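PDB 4IGV: kirola from Actinidia deliciosa, which is a kiwifruit allergen of the ripening-related (MLP) family, related to PR-10 proteins, and probably binds small hydrophobic ligands inside its fold, though its physiological role is unsettled. Local coordinates for residues K81-I87 / F99-V105; M7-I13 / N112-F118; N38-L44 / V55-T61. All blocks are in the same frame, centred on the assembly; numbering follows the deposited sequence. Where two conformers were deposited one is given.

Contact 1: residues K81-I87 / F99-V105; sequences KSVTFKI and FIIIVQV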
loop_
_atom_site.group_PDB
_atom_site.type_symbol
_atom_site.label_atom_id
_atom_site.label_comp_id
_atom_site.label_asym_id
_atom_site.label_seq_id
_atom_site.Cartn_x
_atom_site.Cartn_y
_atom_site.Cartn_z
ATOM N N LYS A 81 3.834 1.731 13.961
ATOM C CA LYS A 81 4.284 1.951 12.611
ATOM C C LYS A 81 3.240 1.475 11.581
ATOM O O LYS A 81 3.534 0.648 10.712
ATOM C CB LYS A 81 5.670 1.362 12.375
ATOM C CG LYS A 81 6.731 1.866 13.279
ATOM C CD LYS A 81 8.074 1.239 12.901
ATOM C CE LYS A 81 9.202 1.643 13.868
ATOM N NZ LYS A 81 8.925 1.279 15.287
ATOM N N SER A 82 2.020 1.964 11.739
ATOM C CA SER A 82 0.926 1.608 10.863
ATOM C C SER A 82 0.358 2.808 10.136
ATOM O O SER A 82 0.291 3.915 10.697
ATOM C CB SER A 82 -0.169 0.922 11.694
ATOM O OG SER A 82 -1.210 0.442 10.877
ATOM N N VAL A 83 -0.064 2.575 8.907
ATOM C CA VAL A 83 -0.759 3.595 8.111
ATOM C C VAL A 83 -1.856 2.891 7.342
ATOM O O VAL A 83 -1.670 1.774 6.837
ATOM C CB VAL A 83 0.199 4.429 7.268
ATOM C CG1 VAL A 83 1.055 3.547 6.375
ATOM C CG2 VAL A 83 -0.598 5.522 6.444
ATOM N N THR A 84 -3.045 3.493 7.353
ATOM C CA THR A 84 -4.224 2.959 6.706
ATOM C C THR A 84 -4.674 3.878 5.567
ATOM O O THR A 84 -4.924 5.067 5.770
ATOM C CB THR A 84 -5.393 2.796 7.676
ATOM O OG1 THR A 84 -4.989 1.940 8.757
ATOM C CG2 THR A 84 -6.630 2.225 7.002
ATOM N N PHE A 85 -4.759 3.288 4.377
ATOM C CA PHE A 85 -5.181 3.963 3.148
ATOM C C PHE A 85 -6.570 3.482 2.748
ATOM O O PHE A 85 -6.849 2.277 2.720
ATOM C CB PHE A 85 -4.243 3.600 2.033
ATOM C CG PHE A 85 -2.814 4.016 2.253
ATOM C CD1 PHE A 85 -2.372 5.279 1.906
ATOM C CD2 PHE A 85 -1.923 3.139 2.803
ATOM C CE1 PHE A 85 -1.011 5.657 2.138
ATOM C CE2 PHE A 85 -0.570 3.494 3.032
ATOM C CZ PHE A 85 -0.130 4.755 2.702
ATOM N N LYS A 86 -7.496 4.415 2.550
ATOM C CA LYS A 86 -8.833 4.110 2.038
ATOM C C LYS A 86 -8.879 4.485 0.555
ATOM O O LYS A 86 -8.657 5.635 0.236
ATOM C CB LYS A 86 -9.929 4.862 2.808
ATOM C CG LYS A 86 -11.305 4.716 2.191
ATOM C CD LYS A 86 -12.328 5.512 3.006
ATOM C CE LYS A 86 -13.635 5.560 2.323
ATOM N NZ LYS A 86 -14.480 6.457 3.163
ATOM N N ILE A 87 -9.217 3.556 -0.316
ATOM C CA ILE A 87 -9.354 3.844 -1.736
ATOM C C ILE A 87 -10.701 4.465 -1.980
ATOM O O ILE A 87 -11.725 3.901 -1.582
ATOM C CB ILE A 87 -9.153 2.581 -2.629
ATOM C CG1 ILE A 87 -7.828 1.887 -2.291
ATOM C CG2 ILE A 87 -9.293 2.993 -4.142
ATOM C CD1 ILE A 87 -7.594 0.536 -2.987
ATOM N N PHE A 99 -12.576 -0.481 -0.037
ATOM C CA PHE A 99 -11.266 -1.098 -0.021
ATOM C C PHE A 99 -10.328 -0.282 0.847
ATOM O O PHE A 99 -10.131 0.897 0.601
ATOM C CB PHE A 99 -10.710 -1.228 -1.442
ATOM C CG PHE A 99 -9.790 -2.421 -1.644
ATOM C CD1 PHE A 99 -10.156 -3.451 -2.412
ATOM C CD2 PHE A 99 -8.545 -2.506 -1.002
ATOM C CE1 PHE A 99 -9.334 -4.546 -2.587
ATOM C CE2 PHE A 99 -7.754 -3.608 -1.183
ATOM C CZ PHE A 99 -8.147 -4.591 -1.966
ATOM N N ILE A 100 -9.772 -0.939 1.860
ATOM C CA ILE A 100 -8.828 -0.341 2.793
ATOM C C ILE A 100 -7.559 -1.191 2.793
ATOM O O ILE A 100 -7.614 -2.407 2.739
ATOM C CB ILE A 100 -9.386 -0.357 4.233
ATOM C CG1 ILE A 100 -10.740 0.378 4.290
ATOM C CG2 ILE A 100 -8.403 0.245 5.142
ATOM C CD1 ILE A 100 -10.695 1.593 3.815
ATOM N N ILE A 101 -6.410 -0.526 2.791
ATOM C CA ILE A 101 -5.120 -1.187 2.843
ATOM C C ILE A 101 -4.369 -0.656 4.049
ATOM O O ILE A 101 -4.186 0.531 4.211
ATOM C CB ILE A 101 -4.277 -0.894 1.587
ATOM C CG1 ILE A 101 -4.998 -1.473 0.356
ATOM C CG2 ILE A 101 -2.836 -1.502 1.705
ATOM C CD1 ILE A 101 -4.279 -1.168 -0.978
ATOM N N ILE A 102 -3.969 -1.555 4.919
ATOM C CA ILE A 102 -3.179 -1.226 6.115
ATOM C C ILE A 102 -1.793 -1.762 5.937
ATOM O O ILE A 102 -1.609 -2.952 5.601
ATOM C CB ILE A 102 -3.792 -1.829 7.387
ATOM C CG1 ILE A 102 -5.264 -1.524 7.520
ATOM C CG2 ILE A 102 -3.029 -1.327 8.605
ATOM C CD1 ILE A 102 -5.920 -2.350 8.669
ATOM N N VAL A 103 -0.806 -0.903 6.114
ATOM C CA VAL A 103 0.617 -1.291 6.094
ATOM C C VAL A 103 1.121 -1.110 7.525
ATOM O O VAL A 103 0.978 -0.061 8.106
ATOM C CB VAL A 103 1.481 -0.391 5.165
ATOM C CG1 VAL A 103 2.872 -1.046 4.996
ATOM C CG2 VAL A 103 0.831 -0.161 3.822
ATOM N N GLN A 104 1.686 -2.156 8.101
ATOM C CA GLN A 104 2.188 -2.084 9.466
ATOM C C GLN A 104 3.560 -2.725 9.560
ATOM O O GLN A 104 3.740 -3.858 9.118
ATOM C CB GLN A 104 1.196 -2.807 10.414
ATOM C CG GLN A 104 1.518 -2.599 11.836
ATOM C CD GLN A 104 2.382 -3.677 12.424
ATOM O OE1 GLN A 104 2.177 -4.878 12.148
ATOM N NE2 GLN A 104 3.348 -3.281 13.258
ATOM N N VAL A 105 4.505 -2.014 10.123
ATOM C CA VAL A 105 5.921 -2.404 10.136
ATOM C C VAL A 105 6.337 -2.757 11.558
ATOM O O VAL A 105 6.155 -1.975 12.479
ATOM C CB VAL A 105 6.823 -1.263 9.590
ATOM C CG1 VAL A 105 8.295 -1.791 9.499
ATOM C CG2 VAL A 105 6.298 -0.800 8.220
HETATM O O HOH W 1 7.084 -1.430 14.959
HETATM O O HOH W 2 -13.142 2.414 0.182
#
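V83 and F85 pair with V103 and I101 in an antiparallel beta hairpin at the middle of the seven-stranded sheet of the Bet v 1 fold. Backbone hydrogen bonds come in reciprocal pairs at both positions. The straightest runs from F85 N to I101 O (2.8 Å, 177° at the hydrogen). At the ends, V105 N donates to K81 O and I87 N to F99 O; K81 and S82 both lie opposite D77 of strand 65-77 in a G1 bulge.

Apolar contacts divide between the two faces. On the one carrying V83, F85, I101 and V103, which turns toward helix 17-25, the F85 ring meets V103 with its edge, CE2 lying 4.0 Å from V103 CG2 in the conformer described. Beyond it, I87 CD1 reaches the F99 ring (CD2, 3.8 Å), while F99 itself meets the rings of Y96 and F118 edge-to-face. The other face bears S82, T84, K86, I100 and I102. There T84 turns its methyl anti to the backbone N, bringing CG2 unusually close to I100 CG2 (3.2 Å), and I100 CD1 covers the base of the K86 chain at CB (3.5 Å).

Polar contacts finish both ends: K81 NZ bonds T107 OG1 of the partner strand, and at the other end a water accepts a hydrogen bond from F99 N (3.0 Å) and donates to I87 O (2.7 Å).

Contact 2: residues M7-I13 / N112-F118; sequences MVKQVEI and NSVTWTF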
loop_
_atom_site.group_PDB
_atom_site.type_symbol
_atom_site.label_atom_id
_atom_site.label_comp_id
_atom_site.label_asym_id
_atom_site.label_seq_id
_atom_site.Cartn_x
_atom_site.Cartn_y
_atom_site.Cartn_z
ATOM N N MET A 7 -7.663 -9.967 3.735
ATOM C CA MET A 7 -6.487 -10.688 3.275
ATOM C C MET A 7 -5.283 -10.072 3.982
ATOM O O MET A 7 -5.156 -8.871 4.034
ATOM C CB MET A 7 -6.367 -10.537 1.760
ATOM C CG MET A 7 -5.221 -11.294 1.125
ATOM S SD MET A 7 -5.145 -11.073 -0.666
ATOM C CE MET A 7 -6.728 -11.826 -1.137
ATOM N N VAL A 8 -4.407 -10.921 4.505
ATOM C CA VAL A 8 -3.272 -10.506 5.301
ATOM C C VAL A 8 -2.034 -11.268 4.814
ATOM O O VAL A 8 -2.031 -12.500 4.655
ATOM C CB VAL A 8 -3.470 -10.809 6.797
ATOM C CG1 VAL A 8 -2.196 -10.391 7.604
ATOM C CG2 VAL A 8 -4.768 -10.173 7.363
ATOM N N LYS A 9 -0.950 -10.543 4.627
ATOM C CA LYS A 9 0.347 -11.170 4.318
ATOM C C LYS A 9 1.467 -10.424 5.016
ATOM O O LYS A 9 1.563 -9.212 4.896
ATOM C CB LYS A 9 0.656 -11.184 2.816
ATOM C CG LYS A 9 1.899 -11.997 2.430
ATOM C CD LYS A 9 1.606 -13.493 2.398
ATOM C CE LYS A 9 2.454 -14.318 1.383
ATOM N NZ LYS A 9 3.926 -14.249 1.566
ATOM N N GLN A 10 2.294 -11.204 5.743
ATOM C CA GLN A 10 3.454 -10.688 6.462
ATOM C C GLN A 10 4.687 -11.190 5.785
ATOM O O GLN A 10 4.828 -12.383 5.572
ATOM C CB GLN A 10 3.464 -11.152 7.899
ATOM C CG GLN A 10 4.632 -10.601 8.731
ATOM C CD GLN A 10 4.528 -10.938 10.208
ATOM O OE1 GLN A 10 3.965 -11.971 10.601
ATOM N NE2 GLN A 10 5.041 -10.041 11.047
ATOM N N VAL A 11 5.592 -10.272 5.499
ATOM C CA VAL A 11 6.869 -10.700 5.045
ATOM C C VAL A 11 8.004 -10.087 5.821
ATOM O O VAL A 11 7.971 -8.901 6.211
ATOM C CB VAL A 11 7.075 -10.454 3.569
ATOM C CG1 VAL A 11 6.201 -11.387 2.740
ATOM C CG2 VAL A 11 6.825 -9.005 3.296
ATOM N N GLU A 12 9.035 -10.888 6.075
ATOM C CA GLU A 12 10.238 -10.405 6.702
ATOM C C GLU A 12 11.078 -9.691 5.676
ATOM O O GLU A 12 11.257 -10.170 4.542
ATOM C CB GLU A 12 11.080 -11.512 7.323
ATOM C CG GLU A 12 12.496 -11.058 7.770
ATOM C CD GLU A 12 12.572 -10.557 9.210
ATOM O OE1 GLU A 12 11.627 -10.812 9.977
ATOM O OE2 GLU A 12 13.566 -9.890 9.569
ATOM N N ILE A 13 11.632 -8.576 6.116
ATOM C CA ILE A 13 12.441 -7.744 5.242
ATOM C C ILE A 13 13.857 -7.704 5.667
ATOM O O ILE A 13 14.192 -7.939 6.829
ATOM C CB ILE A 13 11.840 -6.325 5.073
ATOM C CG1 ILE A 13 11.676 -5.610 6.390
ATOM C CG2 ILE A 13 10.482 -6.421 4.409
ATOM C CD1 ILE A 13 11.353 -4.147 6.193
ATOM N N ASN A 112 12.728 -7.432 11.239
ATOM C CA ASN A 112 11.922 -6.402 10.658
ATOM C C ASN A 112 10.925 -7.144 9.771
ATOM O O ASN A 112 11.310 -8.068 9.023
ATOM C CB ASN A 112 12.772 -5.474 9.757
ATOM C CG ASN A 112 13.856 -4.723 10.504
ATOM O OD1 ASN A 112 13.593 -3.654 11.052
ATOM N ND2 ASN A 112 15.057 -5.300 10.581
ATOM N N SER A 113 9.662 -6.765 9.854
ATOM C CA SER A 113 8.685 -7.289 8.933
ATOM C C SER A 113 7.655 -6.254 8.560
ATOM O O SER A 113 7.471 -5.247 9.265
ATOM C CB SER A 113 8.011 -8.509 9.485
ATOM O OG SER A 113 7.257 -8.142 10.617
ATOM N N VAL A 114 6.970 -6.499 7.457
ATOM C CA VAL A 114 5.886 -5.651 6.955
ATOM C C VAL A 114 4.650 -6.499 6.794
ATOM O O VAL A 114 4.722 -7.582 6.157
ATOM C CB VAL A 114 6.318 -5.012 5.603
ATOM C CG1 VAL A 114 5.180 -4.108 5.061
ATOM C CG2 VAL A 114 7.636 -4.240 5.745
ATOM N N THR A 115 3.551 -6.067 7.388
ATOM C CA THR A 115 2.316 -6.760 7.232
ATOM C C THR A 115 1.368 -5.908 6.416
ATOM O O THR A 115 1.114 -4.739 6.750
ATOM C CB THR A 115 1.689 -7.041 8.602
ATOM O OG1 THR A 115 2.572 -7.902 9.319
ATOM C CG2 THR A 115 0.355 -7.823 8.424
ATOM N N TRP A 116 0.833 -6.514 5.369
ATOM C CA TRP A 116 -0.163 -5.881 4.489
ATOM C C TRP A 116 -1.530 -6.506 4.812
ATOM O O TRP A 116 -1.658 -7.748 4.816
ATOM C CB TRP A 116 0.208 -6.197 3.026
ATOM C CG TRP A 116 1.413 -5.485 2.550
ATOM C CD1 TRP A 116 2.673 -5.958 2.563
ATOM C CD2 TRP A 116 1.461 -4.216 1.884
ATOM N NE1 TRP A 116 3.542 -5.016 2.039
ATOM C CE2 TRP A 116 2.798 -3.973 1.558
ATOM C CE3 TRP A 116 0.500 -3.328 1.461
ATOM C CZ2 TRP A 116 3.205 -2.821 0.905
ATOM C CZ3 TRP A 116 0.890 -2.175 0.821
ATOM C CH2 TRP A 116 2.237 -1.954 0.494
ATOM N N THR A 117 -2.513 -5.679 5.108
ATOM C CA THR A 117 -3.845 -6.124 5.367
ATOM C C THR A 117 -4.802 -5.409 4.445
ATOM O O THR A 117 -4.791 -4.173 4.389
ATOM C CB THR A 117 -4.242 -5.912 6.851
ATOM O OG1 THR A 117 -3.362 -6.569 7.720
ATOM C CG2 THR A 117 -5.684 -6.415 7.126
ATOM N N PHE A 118 -5.664 -6.149 3.765
ATOM C CA PHE A 118 -6.750 -5.592 2.980
ATOM C C PHE A 118 -8.062 -5.898 3.661
ATOM O O PHE A 118 -8.287 -7.018 4.088
ATOM C CB PHE A 118 -6.850 -6.204 1.591
ATOM C CG PHE A 118 -5.638 -6.068 0.705
ATOM C CD1 PHE A 118 -4.619 -5.164 0.907
ATOM C CD2 PHE A 118 -5.577 -6.859 -0.448
ATOM C CE1 PHE A 118 -3.562 -5.080 0.015
ATOM C CE2 PHE A 118 -4.496 -6.778 -1.340
ATOM C CZ PHE A 118 -3.540 -5.867 -1.113
#
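The first strand of the Bet v 1 fold, an outermost strand of the antiparallel sheet, is joined here to the last strand, M7-I13 running against N112-F118. Reciprocal backbone hydrogen bonds link M7 with F118, K9 with W116 and V11 with V114; the one from W116 N to K9 O is nearly straight (2.8 Å, 176°).

On the face of V8, Q10, T115 and T117, V8 splits its methyls between two threonines: CG1 meets T115 CG2 at 3.7 Å and V8 CG2 lies alongside T117 CG2. Q10 extends obliquely across T115, its CG 3.4 Å from T115 OG1, and its NE2 donates to S113 OG (2.9 Å), which lies 21° out of the Q10 amide plane.

The reverse face turns toward the helices. In the conformer described, M7 SD stands obliquely to the F118 ring, 5.2 Å from its centroid, a Met-aromatic contact that the second conformer may not keep. W116 passes into the interior, where its NE1 bonds T141 OG1 of helix 131-145. Near the other end I13 CD1 packs on V114 CG2 at 3.7 Å, both residues touching F20 of helix 17-25.

The pairing continues to the last residue of M7-I13, where I13 N donates to N112 O at 3.0 Å, the donor standing above the carbonyl plane.

Contact 3: residues N38-L44 / V55-T61; sequences NIQGVDL and VIFFKYT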
loop_
_atom_site.group_PDB
_atom_site.type_symbol
_atom_site.label_atom_id
_atom_site.label_comp_id
_atom_site.label_asym_id
_atom_site.label_seq_id
_atom_site.Cartn_x
_atom_site.Cartn_y
_atom_site.Cartn_z
ATOM N N ASN A 38 6.116 -0.957 -11.328
ATOM C CA ASN A 38 4.830 -1.090 -10.673
ATOM C C ASN A 38 4.131 0.259 -10.455
ATOM O O ASN A 38 2.941 0.375 -10.614
ATOM C CB ASN A 38 4.991 -1.821 -9.336
ATOM C CG ASN A 38 5.499 -3.216 -9.496
ATOM O OD1 ASN A 38 6.462 -3.602 -8.812
ATOM N ND2 ASN A 38 4.947 -3.932 -10.441
ATOM N N ILE A 39 4.902 1.266 -10.083
ATOM C CA ILE A 39 4.390 2.589 -9.696
ATOM C C ILE A 39 4.973 3.662 -10.555
ATOM O O ILE A 39 6.225 3.837 -10.610
ATOM C CB ILE A 39 4.718 2.893 -8.232
ATOM C CG1 ILE A 39 4.157 1.801 -7.309
ATOM C CG2 ILE A 39 4.190 4.294 -7.840
ATOM C CD1 ILE A 39 2.749 1.815 -7.210
ATOM N N GLN A 40 4.102 4.381 -11.264
ATOM C CA GLN A 40 4.539 5.458 -12.154
ATOM C C GLN A 40 4.370 6.858 -11.568
ATOM O O GLN A 40 4.995 7.798 -12.052
ATOM C CB GLN A 40 3.813 5.389 -13.462
ATOM C CG GLN A 40 4.232 4.246 -14.318
ATOM C CD GLN A 40 3.698 2.893 -13.868
ATOM O OE1 GLN A 40 2.508 2.731 -13.715
ATOM N NE2 GLN A 40 4.592 1.918 -13.652
ATOM N N GLY A 41 3.546 7.002 -10.547
ATOM C CA GLY A 41 3.381 8.308 -9.922
ATOM C C GLY A 41 2.677 8.158 -8.586
ATOM O O GLY A 41 1.785 7.328 -8.430
ATOM N N VAL A 42 3.113 8.967 -7.626
ATOM C CA VAL A 42 2.442 9.163 -6.345
ATOM C C VAL A 42 2.390 10.654 -6.133
ATOM O O VAL A 42 3.426 11.308 -5.856
ATOM C CB VAL A 42 3.268 8.548 -5.258
ATOM C CG1 VAL A 42 2.577 8.719 -3.942
ATOM C CG2 VAL A 42 3.522 7.023 -5.497
ATOM N N ASP A 43 1.169 11.182 -6.210
ATOM C CA ASP A 43 0.955 12.632 -6.222
ATOM C C ASP A 43 0.057 13.057 -5.091
ATOM O O ASP A 43 -1.129 12.674 -5.042
ATOM C CB ASP A 43 0.326 13.086 -7.527
ATOM C CG ASP A 43 1.160 12.688 -8.720
ATOM O OD1 ASP A 43 2.361 13.056 -8.732
ATOM O OD2 ASP A 43 0.673 11.879 -9.543
ATOM N N LEU A 44 0.597 13.852 -4.174
ATOM C CA LEU A 44 -0.198 14.411 -3.108
ATOM C C LEU A 44 -1.169 15.404 -3.734
ATOM O O LEU A 44 -0.781 16.267 -4.509
ATOM C CB LEU A 44 0.740 15.107 -2.103
ATOM C CG LEU A 44 0.076 15.729 -0.869
ATOM C CD1 LEU A 44 -0.498 14.662 0.058
ATOM C CD2 LEU A 44 1.134 16.496 -0.154
ATOM N N VAL A 55 -4.620 13.249 0.957
ATOM C CA VAL A 55 -5.228 12.612 -0.190
ATOM C C VAL A 55 -4.158 12.440 -1.253
ATOM O O VAL A 55 -3.477 13.416 -1.596
ATOM C CB VAL A 55 -6.400 13.465 -0.739
ATOM C CG1 VAL A 55 -7.026 12.833 -2.024
ATOM C CG2 VAL A 55 -7.469 13.749 0.339
ATOM N N ILE A 56 -4.012 11.223 -1.741
ATOM C CA ILE A 56 -2.905 10.839 -2.585
ATOM C C ILE A 56 -3.447 10.145 -3.840
ATOM O O ILE A 56 -4.326 9.257 -3.781
ATOM C CB ILE A 56 -1.890 9.949 -1.854
ATOM C CG1 ILE A 56 -1.373 10.639 -0.615
ATOM C CG2 ILE A 56 -0.725 9.570 -2.796
ATOM C CD1 ILE A 56 -0.489 9.714 0.242
ATOM N N PHE A 57 -2.882 10.526 -4.991
ATOM C CA PHE A 57 -3.240 9.904 -6.281
ATOM C C PHE A 57 -2.100 8.972 -6.717
ATOM O O PHE A 57 -0.955 9.362 -6.666
ATOM C CB PHE A 57 -3.455 11.002 -7.319
ATOM C CG PHE A 57 -3.863 10.505 -8.692
ATOM C CD1 PHE A 57 -5.175 10.081 -8.920
ATOM C CD2 PHE A 57 -2.973 10.534 -9.732
ATOM C CE1 PHE A 57 -5.550 9.665 -10.183
ATOM C CE2 PHE A 57 -3.372 10.117 -11.011
ATOM C CZ PHE A 57 -4.688 9.703 -11.194
ATOM N N PHE A 58 -2.458 7.748 -7.154
ATOM C CA PHE A 58 -1.494 6.765 -7.598
ATOM C C PHE A 58 -1.712 6.437 -9.049
ATOM O O PHE A 58 -2.851 6.211 -9.494
ATOM C CB PHE A 58 -1.635 5.486 -6.792
ATOM C CG PHE A 58 -1.320 5.626 -5.336
ATOM C CD1 PHE A 58 -0.070 5.481 -4.859
ATOM C CD2 PHE A 58 -2.321 5.940 -4.416
ATOM C CE1 PHE A 58 0.230 5.603 -3.507
ATOM C CE2 PHE A 58 -2.019 6.058 -3.092
ATOM C CZ PHE A 58 -0.766 5.885 -2.638
ATOM N N LYS A 59 -0.603 6.421 -9.798
ATOM C CA LYS A 59 -0.592 5.906 -11.145
ATOM C C LYS A 59 0.251 4.632 -11.065
ATOM O O LYS A 59 1.408 4.679 -10.651
ATOM C CB LYS A 59 0.061 6.890 -12.110
ATOM C CG LYS A 59 -0.710 8.178 -12.250
ATOM C CD LYS A 59 -0.005 9.090 -13.218
ATOM C CE LYS A 59 -0.006 8.533 -14.607
ATOM N NZ LYS A 59 0.432 9.564 -15.590
ATOM N N TYR A 60 -0.335 3.492 -11.425
ATOM C CA TYR A 60 0.313 2.222 -11.290
ATOM C C TYR A 60 -0.023 1.275 -12.409
ATOM O O TYR A 60 -0.908 1.562 -13.224
ATOM C CB TYR A 60 -0.016 1.604 -9.889
ATOM C CG TYR A 60 -1.442 1.143 -9.626
ATOM C CD1 TYR A 60 -1.783 -0.181 -9.695
ATOM C CD2 TYR A 60 -2.448 2.044 -9.304
ATOM C CE1 TYR A 60 -3.120 -0.625 -9.408
ATOM C CE2 TYR A 60 -3.763 1.626 -9.041
ATOM C CZ TYR A 60 -4.086 0.301 -9.072
ATOM O OH TYR A 60 -5.371 -0.131 -8.812
ATOM N N THR A 61 0.708 0.181 -12.483
ATOM C CA THR A 61 0.520 -0.792 -13.526
ATOM C C THR A 61 0.420 -2.170 -12.896
ATOM O O THR A 61 1.282 -2.562 -12.101
ATOM C CB THR A 61 1.690 -0.726 -14.517
ATOM O OG1 THR A 61 1.730 0.567 -15.143
ATOM C CG2 THR A 61 1.566 -1.798 -15.606
HETATM O O HOH W 3 2.813 -4.493 -11.905
#
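Strands 41-44 and 55-61 run antiparallel, their axes approaching to 4.6 Å at 161°, and the register slips by one residue where Q40 and G41 both face K59 in a classic beta bulge. K59 O therefore receives two donors, Q40 N at 2.8 Å and G41 N at 3.2 Å, while K59 N donates to G41 O. Farther along, D43 and F57 exchange reciprocal backbone bonds; beyond the bulge, T61 N donates to N38 O.

The Q40 side chain bends at chi2 (75°) and crosses that of T61 at about a right angle. T61 OG1 donates to Q40 OE1 (2.7 Å) from well above the carbonyl plane. The other end of the amide is held too, since Q40 NE2 bonds P36 O, so both ends of the group are gripped and its rotation is limited.

The hairpin lies at one edge of the curved sheet of the Bet v 1 fold, and the chain turns a corner at Q40. V42, I56 and F58 project inward from it; V42 also touches I31 and S32 of helix 30-34, while I56 and F58 reach L28. V42 CG1 packs on I56 CG2 at 3.6 Å, and I56 CG2 in turn lies over one face of the F58 ring, offset toward its rim. V42 and F58 point the same way, with V42 CG1 3.9 Å from F58 CE1. I39 CD1 approaches Y60 CB at 3.9 Å, and both residues contact F136 of helix 131-145.

On the reverse face, D43 and F57 lie side by side, carboxylate and ring only 20° from coplanar, and D43 OD2 meets the ring edge in its plane, 3.9 Å from F57 CD2.

In the fold
From the N terminus, the chain lays down strand 4-12, whose partner comes about a hundred residues later. After helices 17-25 and 30-34, contact 3 closes a short hairpin between strands 39-46 and 55-62. Strand 65-77 follows, and contact 1 then closes a second hairpin, in series with the first. Strand 112-122 finally returns beside strand 4-12, so contact 2 closes a long loop in which both hairpins are nested. Contacts 1 and 2 touch through neighbouring strands 96-107 and 112-122, whereas contacts 2 and 3, about 21 Å apart between centres, lie on opposite sides of the chain's centre, near the two edges of one sheet.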